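Local coordinates for SWI/SNF-related matrix-associated actin-dependent regulator of chromatin subfamily A-like protein 1 (Mus musculus, PDB 4O66) that probably remodels or anneals DNA at stalled replication forks using ATP, its HARP domain recognising nucleic acid by structure, at residues I26-N29 with Q30-A34. Numbering follows the deposited sequence.
Sequences IGYN and QELIA
With chi1 at 59° N29 tucks CG over its own main chain, and chi2 of 24° swings OD1 round to the backbone N of L32. The result is a classic asparagine N-cap at the end of the short loop that joins strand 21-26 to helix 30-38 in the HARP domain. OD1 accepts from L32 N at 3.0 Å, the donor lying nearly in line with the side-chain C=O bond, and thereby serves an amide in the first turn of the helix, the usual role of an N-cap side chain. The main chain of the same residue takes the next amide: I33 N reaches N29 O at 3.2 Å, almost straight at 172°, the opening i to i+4 bond of the helix.

Beside the cap, Y28 lies alongside, its CB against I33 CG1 at 3.8 Å and its ring atom CD1 3.7 Å from L32 CD2, met obliquely. Beyond them the ring packs edge-to-face with F36, and its hydroxyl hydrogen-bonds the backbone N of W51, which ties the loop ahead of the helix to strand 50-52. Packing is close at the cap itself, where N29 OD1 also lies 3.2 Å from L32 CB.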
loop_
_atom_site.group_PDB
_atom_site.type_symbol
_atom_site.label_atom_id
_atom_site.label_comp_id
_atom_site.label_asym_id
_atom_site.label_seq_id
_atom_site.Cartn_x
_atom_site.Cartn_y
_atom_site.Cartn_z
ATOM N N ILE A 26 7.136 4.995 3.718
ATOM C CA ILE A 26 6.685 4.285 4.927
ATOM C C ILE A 26 6.042 2.930 4.597
ATOM O O ILE A 26 5.238 2.821 3.690
ATOM C CB ILE A 26 5.701 5.132 5.752
ATOM C CG1 ILE A 26 6.374 6.434 6.185
ATOM C CG2 ILE A 26 5.244 4.391 6.964
ATOM C CD1 ILE A 26 7.762 6.267 6.725
ATOM N N GLY A 27 6.450 1.892 5.314
ATOM C CA GLY A 27 6.038 0.529 4.997
ATOM C C GLY A 27 4.575 0.284 5.343
ATOM O O GLY A 27 3.950 1.083 6.043
ATOM N N TYR A 28 4.048 -0.845 4.881
ATOM C CA TYR A 28 2.677 -1.274 5.155
ATOM C C TYR A 28 2.683 -2.154 6.395
ATOM O O TYR A 28 3.736 -2.306 7.014
ATOM C CB TYR A 28 2.122 -2.013 3.949
ATOM C CG TYR A 28 2.158 -1.165 2.691
ATOM C CD1 TYR A 28 1.257 -0.138 2.513
ATOM C CD2 TYR A 28 3.109 -1.391 1.693
ATOM C CE1 TYR A 28 1.277 0.633 1.367
ATOM C CE2 TYR A 28 3.137 -0.618 0.557
ATOM C CZ TYR A 28 2.221 0.403 0.393
ATOM O OH TYR A 28 2.232 1.166 -0.776
ATOM N N ASN A 29 1.536 -2.716 6.769
ATOM C CA ASN A 29 1.491 -3.707 7.850
ATOM C C ASN A 29 0.916 -5.014 7.332
ATOM O O ASN A 29 0.521 -5.091 6.175
ATOM C CB ASN A 29 0.705 -3.188 9.069
ATOM C CG ASN A 29 -0.747 -2.803 8.759
ATOM O OD1 ASN A 29 -1.349 -3.279 7.820
ATOM N ND2 ASN A 29 -1.318 -1.980 9.608
ATOM N N GLN A 30 0.912 -6.042 8.169
ATOM C CA GLN A 30 0.529 -7.379 7.752
ATOM C C GLN A 30 -0.906 -7.430 7.230
ATOM O O GLN A 30 -1.175 -8.017 6.188
ATOM C CB GLN A 30 0.717 -8.374 8.929
ATOM C CG GLN A 30 1.926 -8.096 9.861
ATOM C CD GLN A 30 3.175 -8.932 9.548
ATOM O OE1 GLN A 30 3.545 -9.103 8.382
ATOM N NE2 GLN A 30 3.836 -9.445 10.599
ATOM N N GLU A 31 -1.824 -6.794 7.945
ATOM C CA GLU A 31 -3.235 -6.787 7.567
ATOM C C GLU A 31 -3.488 -6.225 6.201
ATOM O O GLU A 31 -4.263 -6.772 5.424
ATOM C CB GLU A 31 -4.035 -5.966 8.547
ATOM C CG GLU A 31 -4.503 -6.678 9.760
ATOM C CD GLU A 31 -4.894 -5.692 10.829
ATOM O OE1 GLU A 31 -3.959 -5.124 11.427
ATOM O OE2 GLU A 31 -6.108 -5.454 11.051
ATOM N N LEU A 32 -2.845 -5.097 5.935
ATOM C CA LEU A 32 -3.033 -4.354 4.704
ATOM C C LEU A 32 -2.510 -5.125 3.526
ATOM O O LEU A 32 -3.169 -5.233 2.518
ATOM C CB LEU A 32 -2.349 -2.982 4.813
ATOM C CG LEU A 32 -2.679 -1.957 3.733
ATOM C CD1 LEU A 32 -4.173 -1.827 3.532
ATOM C CD2 LEU A 32 -2.080 -0.630 4.107
ATOM N N ILE A 33 -1.317 -5.680 3.662
ATOM C CA ILE A 33 -0.752 -6.489 2.596
ATOM C C ILE A 33 -1.648 -7.695 2.283
ATOM O O ILE A 33 -1.779 -8.089 1.131
ATOM C CB ILE A 33 0.677 -6.940 2.952
ATOM C CG1 ILE A 33 1.555 -5.698 3.080
ATOM C CG2 ILE A 33 1.208 -7.876 1.888
ATOM C CD1 ILE A 33 2.970 -5.952 3.460
ATOM N N ALA A 34 -2.259 -8.278 3.313
ATOM C CA ALA A 34 -3.188 -9.372 3.111
ATOM C C ALA A 34 -4.360 -8.923 2.231
ATOM O O ALA A 34 -4.733 -9.634 1.308
ATOM C CB ALA A 34 -3.692 -9.885 4.445
#